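Local coordinates for major capsid protein (Paramecium bursaria Chlorella virus 1, PDB 5TIP) that self-assembles as trimers into the icosahedral capsid of the virus, a shell of pseudo T=169 symmetry about 190 nm across, at residues T67-E72 / V172-T177; F112-A117 / Y260-F265; L118-D123 / P149-F154. All blocks are in the same frame, centred on the assembly; numbering follows the deposited sequence.

Contact 1 (T67-E72 / V172-T177); sequences TDIVVE and VKLYFT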
loop_
_atom_site.group_PDB
_atom_site.type_symbol
_atom_site.label_atom_id
_atom_site.label_comp_id
_atom_site.label_asym_id
_atom_site.label_seq_id
_atom_site.Cartn_x
_atom_site.Cartn_y
_atom_site.Cartn_z
ATOM N N THR A 67 5.358 23.529 7.510
ATOM C CA THR A 67 4.662 22.375 6.956
ATOM C C THR A 67 4.238 21.426 8.069
ATOM O O THR A 67 3.174 21.601 8.670
ATOM C CB THR A 67 5.548 21.648 5.939
ATOM O OG1 THR A 67 6.785 21.274 6.557
ATOM C CG2 THR A 67 5.838 22.545 4.744
ATOM N N ASP A 68 5.060 20.418 8.347
ATOM C CA ASP A 68 4.700 19.405 9.329
ATOM C C ASP A 68 4.787 19.962 10.744
ATOM O O ASP A 68 5.669 20.764 11.061
ATOM C CB ASP A 68 5.617 18.192 9.191
ATOM C CG ASP A 68 5.589 17.597 7.800
ATOM O OD1 ASP A 68 4.486 17.465 7.230
ATOM O OD2 ASP A 68 6.672 17.268 7.272
ATOM N N ILE A 69 3.856 19.538 11.596
ATOM C CA ILE A 69 3.865 19.858 13.018
ATOM C C ILE A 69 3.619 18.572 13.792
ATOM O O ILE A 69 2.633 17.870 13.538
ATOM C CB ILE A 69 2.806 20.918 13.383
ATOM C CG1 ILE A 69 3.090 22.236 12.661
ATOM C CG2 ILE A 69 2.765 21.132 14.887
ATOM C CD1 ILE A 69 2.169 23.367 13.068
ATOM N N VAL A 70 4.508 18.262 14.733
ATOM C CA VAL A 70 4.431 17.040 15.524
ATOM C C VAL A 70 4.408 17.408 17.001
ATOM O O VAL A 70 5.179 18.264 17.450
ATOM C CB VAL A 70 5.605 16.086 15.217
ATOM C CG1 VAL A 70 5.496 14.817 16.047
ATOM C CG2 VAL A 70 5.646 15.752 13.736
ATOM N N VAL A 71 3.520 16.762 17.751
ATOM C CA VAL A 71 3.434 16.919 19.198
ATOM C C VAL A 71 4.043 15.680 19.839
ATOM O O VAL A 71 3.574 14.559 19.608
ATOM C CB VAL A 71 1.983 17.121 19.659
ATOM C CG1 VAL A 71 1.917 17.229 21.178
ATOM C CG2 VAL A 71 1.382 18.354 19.000
ATOM N N GLU A 72 5.088 15.875 20.635
ATOM C CA GLU A 72 5.756 14.778 21.320
ATOM C C GLU A 72 5.211 14.642 22.736
ATOM O O GLU A 72 5.105 15.635 23.464
ATOM C CB GLU A 72 7.270 14.992 21.354
ATOM C CG GLU A 72 7.927 14.964 19.982
ATOM C CD GLU A 72 9.442 14.956 20.054
ATOM O OE1 GLU A 72 9.984 14.882 21.177
ATOM O OE2 GLU A 72 10.093 15.031 18.989
ATOM N N VAL A 172 0.302 33.167 14.310
ATOM C CA VAL A 172 -0.183 31.804 14.129
ATOM C C VAL A 172 -0.045 31.080 15.459
ATOM O O VAL A 172 1.057 30.988 16.014
ATOM C CB VAL A 172 0.582 31.074 13.014
ATOM C CG1 VAL A 172 0.057 29.657 12.859
ATOM C CG2 VAL A 172 0.456 31.833 11.706
ATOM N N LYS A 173 -1.158 30.568 15.977
ATOM C CA LYS A 173 -1.173 29.937 17.287
ATOM C C LYS A 173 -1.886 28.593 17.224
ATOM O O LYS A 173 -2.778 28.380 16.399
ATOM C CB LYS A 173 -1.846 30.838 18.333
ATOM C CG LYS A 173 -1.096 32.134 18.595
ATOM C CD LYS A 173 -1.688 32.890 19.771
ATOM C CE LYS A 173 -1.511 32.108 21.060
ATOM N NZ LYS A 173 -2.148 32.794 22.217
ATOM N N LEU A 174 -1.479 27.694 18.117
ATOM C CA LEU A 174 -2.118 26.398 18.305
ATOM C C LEU A 174 -2.588 26.296 19.746
ATOM O O LEU A 174 -1.823 26.589 20.670
ATOM C CB LEU A 174 -1.159 25.251 17.984
ATOM C CG LEU A 174 -0.729 25.072 16.530
ATOM C CD1 LEU A 174 0.434 24.102 16.450
ATOM C CD2 LEU A 174 -1.897 24.582 15.693
ATOM N N TYR A 175 -3.839 25.891 19.938
ATOM C CA TYR A 175 -4.431 25.758 21.265
ATOM C C TYR A 175 -4.713 24.283 21.523
ATOM O O TYR A 175 -5.567 23.685 20.862
ATOM C CB TYR A 175 -5.705 26.592 21.375
ATOM C CG TYR A 175 -5.448 28.077 21.292
ATOM C CD1 TYR A 175 -5.123 28.813 22.425
ATOM C CD2 TYR A 175 -5.514 28.742 20.077
ATOM C CE1 TYR A 175 -4.879 30.171 22.348
ATOM C CE2 TYR A 175 -5.271 30.097 19.989
ATOM C CZ TYR A 175 -4.955 30.808 21.126
ATOM O OH TYR A 175 -4.716 32.160 21.038
ATOM N N PHE A 176 -3.997 23.703 22.479
ATOM C CA PHE A 176 -4.149 22.297 22.815
ATOM C C PHE A 176 -4.994 22.135 24.071
ATOM O O PHE A 176 -4.953 22.964 24.984
ATOM C CB PHE A 176 -2.785 21.633 23.017
ATOM C CG PHE A 176 -1.887 21.720 21.818
ATOM C CD1 PHE A 176 -1.941 20.758 20.824
ATOM C CD2 PHE A 176 -0.982 22.759 21.687
ATOM C CE1 PHE A 176 -1.115 20.830 19.721
ATOM C CE2 PHE A 176 -0.152 22.838 20.586
ATOM C CZ PHE A 176 -0.218 21.871 19.602
ATOM N N THR A 177 -5.758 21.047 24.111
ATOM C CA THR A 177 -6.502 20.641 25.296
ATOM C C THR A 177 -6.167 19.186 25.573
ATOM O O THR A 177 -6.372 18.327 24.711
ATOM C CB THR A 177 -8.011 20.813 25.100
ATOM O OG1 THR A 177 -8.312 22.192 24.852
ATOM C CG2 THR A 177 -8.770 20.345 26.332
#
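I69 and L174 point their side-chain ends at each other from two facing strands and meet methyl to methyl. I69 CD1 lies 3.9 Å from L174 CD1, and the shorter branch of I69 also joins in, with CG2 4.1 Å from the same L174 CD1, so one leucine methyl sits against both arms of the isoleucine. The extended outer torsion of I69 (chi2 -175°) carries CD1 that far forward. Two residues on, V71 and F176 meet differently. They pass in opposite directions, and V71 meets the phenyl ring with one methyl alone: CG2 is 3.6 Å from F176 CE1 and 3.9 Å from F176 CZ, approaching obliquely. The valine has CG1 anti to its backbone N (chi1 178°), which leaves CG2 as the branch presented to the ring.

The backbones are too far apart to pair: the CA atoms of I69 and L174 are 10.3 Å apart, those of V71 and F176 10.0 Å. Contact therefore rests on alternate residues that turn inward and are buried. L92, V95 and V55 pack round F176, and L150 adjoins I69. The other residues of the alternation look the other way: on one strand K173 NZ donates to Y175 OH over 2.9 Å, while on the other E72 forms a salt bridge to R328 of a second subunit. Strand 65-76 and strand 172-178 belong to different antiparallel sheets, and this separation, bridged by apolar side chains from both sheets, is that of a beta sandwich, consistent with the N-terminal jelly roll of the double jelly-roll capsid proteins.

Contact 2 (F112-A117 / Y260-F265); sequences FRTYDA and YLAWNF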
loop_
_atom_site.group_PDB
_atom_site.type_symbol
_atom_site.label_atom_id
_atom_site.label_comp_id
_atom_site.label_asym_id
_atom_site.label_seq_id
_atom_site.Cartn_x
_atom_site.Cartn_y
_atom_site.Cartn_z
ATOM N N PHE A 112 -9.243 12.307 14.952
ATOM C CA PHE A 112 -7.992 11.653 14.718
ATOM C C PHE A 112 -8.277 10.153 14.627
ATOM O O PHE A 112 -7.744 9.504 13.772
ATOM C CB PHE A 112 -6.989 11.990 15.823
ATOM C CG PHE A 112 -6.247 13.254 15.601
ATOM C CD1 PHE A 112 -6.874 14.373 15.232
ATOM C CD2 PHE A 112 -4.894 13.297 15.732
ATOM C CE1 PHE A 112 -6.206 15.519 15.006
ATOM C CE2 PHE A 112 -4.190 14.460 15.480
ATOM C CZ PHE A 112 -4.863 15.582 15.118
ATOM N N ARG A 113 -9.126 9.628 15.508
ATOM C CA ARG A 113 -9.468 8.210 15.479
ATOM C C ARG A 113 -10.256 7.864 14.221
ATOM O O ARG A 113 -10.032 6.814 13.610
ATOM C CB ARG A 113 -10.262 7.836 16.730
ATOM C CG ARG A 113 -10.503 6.340 16.907
ATOM C CD ARG A 113 -9.392 5.669 17.707
ATOM N NE ARG A 113 -8.080 5.869 17.099
ATOM C CZ ARG A 113 -7.596 5.126 16.111
ATOM N NH1 ARG A 113 -8.315 4.126 15.617
ATOM N NH2 ARG A 113 -6.396 5.382 15.612
ATOM N N THR A 114 -11.186 8.740 13.823
ATOM C CA THR A 114 -11.981 8.491 12.625
ATOM C C THR A 114 -11.141 8.633 11.361
ATOM O O THR A 114 -11.264 7.824 10.432
ATOM C CB THR A 114 -13.174 9.449 12.584
ATOM O OG1 THR A 114 -14.020 9.206 13.714
ATOM C CG2 THR A 114 -13.982 9.258 11.305
ATOM N N TYR A 115 -10.278 9.651 11.311
ATOM C CA TYR A 115 -9.404 9.827 10.155
ATOM C C TYR A 115 -8.479 8.631 9.978
ATOM O O TYR A 115 -8.234 8.187 8.850
ATOM C CB TYR A 115 -8.596 11.116 10.305
ATOM C CG TYR A 115 -7.559 11.325 9.227
ATOM C CD1 TYR A 115 -7.888 11.942 8.030
ATOM C CD2 TYR A 115 -6.246 10.909 9.409
ATOM C CE1 TYR A 115 -6.945 12.135 7.044
ATOM C CE2 TYR A 115 -5.295 11.097 8.428
ATOM C CZ TYR A 115 -5.650 11.712 7.247
ATOM O OH TYR A 115 -4.708 11.906 6.262
ATOM N N ASP A 116 -7.952 8.100 11.082
ATOM C CA ASP A 116 -7.052 6.955 10.997
ATOM C C ASP A 116 -7.777 5.718 10.481
ATOM O O ASP A 116 -7.207 4.930 9.716
ATOM C CB ASP A 116 -6.429 6.686 12.368
ATOM C CG ASP A 116 -5.377 5.596 12.329
ATOM O OD1 ASP A 116 -4.392 5.744 11.576
ATOM O OD2 ASP A 116 -5.531 4.592 13.054
ATOM N N ALA A 117 -9.037 5.534 10.880
ATOM C CA ALA A 117 -9.783 4.353 10.459
ATOM C C ALA A 117 -10.159 4.406 8.983
ATOM O O ALA A 117 -10.327 3.357 8.351
ATOM C CB ALA A 117 -11.041 4.197 11.314
ATOM N N TYR A 260 -16.917 14.964 1.789
ATOM C CA TYR A 260 -17.487 13.711 2.262
ATOM C C TYR A 260 -18.069 13.911 3.652
ATOM O O TYR A 260 -17.777 14.896 4.336
ATOM C CB TYR A 260 -16.437 12.591 2.270
ATOM C CG TYR A 260 -15.213 12.891 3.113
ATOM C CD1 TYR A 260 -15.194 12.611 4.474
ATOM C CD2 TYR A 260 -14.077 13.452 2.546
ATOM C CE1 TYR A 260 -14.078 12.884 5.245
ATOM C CE2 TYR A 260 -12.956 13.728 3.309
ATOM C CZ TYR A 260 -12.963 13.441 4.657
ATOM O OH TYR A 260 -11.852 13.713 5.424
ATOM N N LEU A 261 -18.909 12.962 4.053
ATOM C CA LEU A 261 -19.401 12.855 5.418
ATOM C C LEU A 261 -18.883 11.567 6.041
ATOM O O LEU A 261 -18.886 10.512 5.400
ATOM C CB LEU A 261 -20.931 12.873 5.465
ATOM C CG LEU A 261 -21.650 14.096 4.897
ATOM C CD1 LEU A 261 -23.151 13.957 5.091
ATOM C CD2 LEU A 261 -21.141 15.370 5.546
ATOM N N ALA A 262 -18.427 11.657 7.285
ATOM C CA ALA A 262 -17.960 10.500 8.034
ATOM C C ALA A 262 -18.587 10.520 9.418
ATOM O O ALA A 262 -18.634 11.569 10.068
ATOM C CB ALA A 262 -16.434 10.483 8.148
ATOM N N TRP A 263 -19.073 9.366 9.868
ATOM C CA TRP A 263 -19.732 9.315 11.164
ATOM C C TRP A 263 -19.480 7.969 11.829
ATOM O O TRP A 263 -19.068 7.000 11.186
ATOM C CB TRP A 263 -21.237 9.603 11.040
ATOM C CG TRP A 263 -22.042 8.559 10.321
ATOM C CD1 TRP A 263 -22.777 7.559 10.887
ATOM C CD2 TRP A 263 -22.205 8.423 8.903
ATOM N NE1 TRP A 263 -23.386 6.807 9.911
ATOM C CE2 TRP A 263 -23.051 7.318 8.685
ATOM C CE3 TRP A 263 -21.717 9.126 7.798
ATOM C CZ2 TRP A 263 -23.417 6.898 7.408
ATOM C CZ3 TRP A 263 -22.081 8.709 6.532
ATOM C CH2 TRP A 263 -22.922 7.605 6.348
ATOM N N ASN A 264 -19.719 7.933 13.140
ATOM C CA ASN A 264 -19.586 6.714 13.925
ATOM C C ASN A 264 -20.535 6.780 15.113
ATOM O O ASN A 264 -20.993 7.855 15.510
ATOM C CB ASN A 264 -18.140 6.499 14.406
ATOM C CG ASN A 264 -17.650 7.606 15.330
ATOM O OD1 ASN A 264 -18.122 7.752 16.457
ATOM N ND2 ASN A 264 -16.679 8.379 14.859
ATOM N N PHE A 265 -20.824 5.609 15.681
ATOM C CA PHE A 265 -21.596 5.485 16.913
ATOM C C PHE A 265 -20.648 4.997 18.001
ATOM O O PHE A 265 -20.165 3.861 17.946
ATOM C CB PHE A 265 -22.774 4.531 16.735
ATOM C CG PHE A 265 -23.704 4.919 15.622
ATOM C CD1 PHE A 265 -24.767 5.775 15.855
ATOM C CD2 PHE A 265 -23.515 4.428 14.342
ATOM C CE1 PHE A 265 -25.620 6.134 14.831
ATOM C CE2 PHE A 265 -24.366 4.783 13.316
ATOM C CZ PHE A 265 -25.420 5.637 13.562
#
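The rotation of T114 about its first torsion (chi1 -62°) sets OG1 beside the backbone N and sends CG2 the other way, anti to that nitrogen, so that the two branches address different residues of strand 257-266. CG2 comes up to the methyl of A262, 4.2 Å from CB, a light apolar touch. OG1 faces N264, whose CG lies between its own backbone N and carbonyl carbon (chi1 62°); this fold of the asparagine swings its amide back toward the helix and leaves ND2 3.0 Å from T114 OG1. The two side chains cross at a slant. A firmer partner of the hydroxyl is D110 O, one turn earlier in helix 109-119, to which it is hydrogen-bonded. The amide is held as well, since N264 OD1 is bonded to N414 ND2 on the adjoining strand.

The closest pair of CA atoms, T114 and A262, stands at 7.8 Å, a distance short enough for one threonine and one alanine to fill. Y274 touches both T114 and N264, and Y416 of strand 412-426 touches T114. On another side of the helix, R113 NH2 forms a salt bridge with D116 OD2 at 2.8 Å. The N-H...O angle is 151°, yet the oxygen is met from above the carboxylate plane. R113 NE also pairs with E89, and Y86 makes a cation-pi contact with the guanidinium group.

Helix 109-119 of the N-terminal family region thus rests on a strand of the C-terminal one through a threonine, an alanine and an asparagine. Because the hydroxyl and amide are buried, their bonds to D110 and N414 probably offset much of the cost of placing polar groups at this junction.

Contact 3 (L118-D123 / P149-F154); sequences LFRMND and PLIFFF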
loop_
_atom_site.group_PDB
_atom_site.type_symbol
_atom_site.label_atom_id
_atom_site.label_comp_id
_atom_site.label_asym_id
_atom_site.label_seq_id
_atom_site.Cartn_x
_atom_site.Cartn_y
_atom_site.Cartn_z
ATOM N N LEU A 118 -10.292 5.603 8.418
ATOM C CA LEU A 118 -10.750 5.757 7.042
ATOM C C LEU A 118 -9.627 6.011 6.045
ATOM O O LEU A 118 -9.624 5.412 4.967
ATOM C CB LEU A 118 -11.767 6.901 6.950
ATOM C CG LEU A 118 -13.210 6.599 7.353
ATOM C CD1 LEU A 118 -14.023 7.878 7.368
ATOM C CD2 LEU A 118 -13.832 5.584 6.406
ATOM N N PHE A 119 -8.673 6.882 6.371
ATOM C CA PHE A 119 -7.748 7.406 5.374
ATOM C C PHE A 119 -6.303 6.967 5.572
ATOM O O PHE A 119 -5.457 7.286 4.729
ATOM C CB PHE A 119 -7.839 8.934 5.344
ATOM C CG PHE A 119 -9.198 9.437 4.956
ATOM C CD1 PHE A 119 -9.608 9.404 3.635
ATOM C CD2 PHE A 119 -10.075 9.916 5.915
ATOM C CE1 PHE A 119 -10.860 9.853 3.273
ATOM C CE2 PHE A 119 -11.331 10.367 5.559
ATOM C CZ PHE A 119 -11.724 10.334 4.236
ATOM N N ARG A 120 -5.989 6.262 6.649
ATOM C CA ARG A 120 -4.706 5.586 6.755
ATOM C C ARG A 120 -4.892 4.099 6.488
ATOM O O ARG A 120 -5.982 3.546 6.649
ATOM C CB ARG A 120 -4.065 5.811 8.126
ATOM C CG ARG A 120 -3.389 7.166 8.259
ATOM C CD ARG A 120 -2.387 7.185 9.402
ATOM N NE ARG A 120 -1.954 8.543 9.717
ATOM C CZ ARG A 120 -2.606 9.360 10.537
ATOM N NH1 ARG A 120 -3.722 8.956 11.128
ATOM N NH2 ARG A 120 -2.146 10.582 10.765
ATOM N N MET A 121 -3.808 3.453 6.068
ATOM C CA MET A 121 -3.888 2.054 5.682
ATOM C C MET A 121 -2.496 1.446 5.692
ATOM O O MET A 121 -1.486 2.154 5.656
ATOM C CB MET A 121 -4.517 1.889 4.295
ATOM C CG MET A 121 -3.683 2.495 3.177
ATOM S SD MET A 121 -4.482 2.438 1.561
ATOM C CE MET A 121 -5.833 3.586 1.806
ATOM N N ASN A 122 -2.468 0.120 5.754
ATOM C CA ASN A 122 -1.275 -0.695 5.469
ATOM C C ASN A 122 -0.200 -0.378 6.515
ATOM O O ASN A 122 -0.533 -0.138 7.685
ATOM C CB ASN A 122 -0.862 -0.471 4.031
ATOM C CG ASN A 122 -1.939 -0.873 3.051
ATOM O OD1 ASN A 122 -2.678 -1.827 3.287
ATOM N ND2 ASN A 122 -2.038 -0.147 1.943
ATOM N N ASP A 123 1.081 -0.384 6.126
ATOM C CA ASP A 123 2.169 -0.171 7.077
ATOM C C ASP A 123 2.181 1.254 7.614
ATOM O O ASP A 123 2.621 1.482 8.747
ATOM C CB ASP A 123 3.508 -0.491 6.417
ATOM C CG ASP A 123 3.718 -1.976 6.225
ATOM O OD1 ASP A 123 2.888 -2.771 6.712
ATOM O OD2 ASP A 123 4.713 -2.345 5.571
ATOM N N PRO A 149 1.203 13.433 14.948
ATOM C CA PRO A 149 1.296 14.396 13.843
ATOM C C PRO A 149 -0.043 15.082 13.605
ATOM O O PRO A 149 -1.090 14.432 13.555
ATOM C CB PRO A 149 1.699 13.525 12.650
ATOM C CG PRO A 149 1.087 12.192 12.960
ATOM C CD PRO A 149 1.094 12.044 14.466
ATOM N N LEU A 150 -0.005 16.402 13.457
ATOM C CA LEU A 150 -1.213 17.153 13.157
ATOM C C LEU A 150 -1.556 17.014 11.679
ATOM O O LEU A 150 -0.684 16.789 10.836
ATOM C CB LEU A 150 -1.041 18.628 13.523
ATOM C CG LEU A 150 -0.769 18.940 14.996
ATOM C CD1 LEU A 150 -0.803 20.442 15.244
ATOM C CD2 LEU A 150 -1.757 18.219 15.903
ATOM N N ILE A 151 -2.844 17.143 11.370
ATOM C CA ILE A 151 -3.317 16.897 10.013
ATOM C C ILE A 151 -4.133 18.080 9.510
ATOM O O ILE A 151 -5.179 17.901 8.875
ATOM C CB ILE A 151 -4.130 15.591 9.936
ATOM C CG1 ILE A 151 -5.173 15.535 11.055
ATOM C CG2 ILE A 151 -3.202 14.387 10.005
ATOM C CD1 ILE A 151 -5.939 14.232 11.120
ATOM N N PHE A 152 -3.662 19.295 9.780
ATOM C CA PHE A 152 -4.278 20.475 9.195
ATOM C C PHE A 152 -3.875 20.583 7.723
ATOM O O PHE A 152 -3.118 19.760 7.198
ATOM C CB PHE A 152 -3.897 21.723 9.988
ATOM C CG PHE A 152 -4.471 21.753 11.378
ATOM C CD1 PHE A 152 -5.840 21.805 11.578
ATOM C CD2 PHE A 152 -3.639 21.722 12.485
ATOM C CE1 PHE A 152 -6.368 21.829 12.854
ATOM C CE2 PHE A 152 -4.162 21.745 13.765
ATOM C CZ PHE A 152 -5.528 21.799 13.949
ATOM N N PHE A 153 -4.384 21.614 7.043
ATOM C CA PHE A 153 -4.212 21.692 5.594
ATOM C C PHE A 153 -2.744 21.828 5.207
ATOM O O PHE A 153 -2.301 21.235 4.215
ATOM C CB PHE A 153 -5.034 22.850 5.019
ATOM C CG PHE A 153 -4.615 24.206 5.512
ATOM C CD1 PHE A 153 -5.164 24.737 6.667
ATOM C CD2 PHE A 153 -3.685 24.958 4.811
ATOM C CE1 PHE A 153 -4.783 25.986 7.119
ATOM C CE2 PHE A 153 -3.300 26.206 5.260
ATOM C CZ PHE A 153 -3.851 26.721 6.414
ATOM N N PHE A 154 -1.969 22.589 5.977
ATOM C CA PHE A 154 -0.559 22.769 5.658
ATOM C C PHE A 154 0.317 21.654 6.211
ATOM O O PHE A 154 1.532 21.675 5.988
ATOM C CB PHE A 154 -0.060 24.125 6.169
ATOM C CG PHE A 154 -0.087 24.268 7.663
ATOM C CD1 PHE A 154 -1.253 24.621 8.321
ATOM C CD2 PHE A 154 1.063 24.074 8.410
ATOM C CE1 PHE A 154 -1.273 24.760 9.695
ATOM C CE2 PHE A 154 1.048 24.212 9.784
ATOM C CZ PHE A 154 -0.121 24.556 10.427
HETATM O O HOH W 1 -2.555 12.582 13.046
#
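R120 stretches its extended chain across to I151 and P149 and meets both with the same terminal nitrogen. NH2 is 4.0 Å from I151 CG2 and 4.2 Å from P149 CG, and both carbons approach the guanidinium group obliquely. R120 has CG beside its backbone N, anti to the carbonyl carbon (chi1 -79°), and from CG to NE the chain runs straight, which is how a residue from the turn after helix 109-119 spans the gap.

The close packing lies on the 149-154 side. I151 packs on W111 and Y115 of helix 109-119 and on H107, and further along the segment F154 sets its ring edge over the centre of the F153 face, with F154 CD1 3.8 Å above that plane. The link to R120 is slacker: the two segments bury just 77 Å² between them, and a water stands between the charged group and the backbone. R120 NH2 donates to this water at 3.1 Å. The water's other neighbour is P149 O, at a modelled distance too short to weigh.

R120 NH2 is also hydrogen-bonded to Y339 OH of a second subunit, and the same Y339 packs on P149, placing this end of the contact at a subunit interface. Y128 adds a cation-pi contact, and D116 a long, weak ion pair. The cation is thus buried among apolar carbons, an aromatic ring, a water and a neighbouring hydroxyl; its charge is probably stabilised by several modest interactions, which join the turn and the 149-154 segment to the trimer partner.

How the contacts relate
Followed from the N terminus, the first segment reached is 67-72, on strand 65-76, and contact 1 closes when residues 172-177 return to face it. Within that span the chain makes helix 109-119, which supplies residues 112-117 to contact 2 and, directly after, 118-119 to contact 3. Contact 3 closes soonest, at 149-154, and lies wholly within the spans of the other two. Contact 2 crosses contact 1, opening before 172-177 but closing only at 260-265. Contacts 1 and 3 adjoin, with I69 O 3.0 Å from L150 N, a probable hydrogen bond. Contacts 2 and 3 meet where Y260 packs on F119. Together they tie two N-terminal sheets to each other, and helix 109-119 to strand 257-266 of the second region.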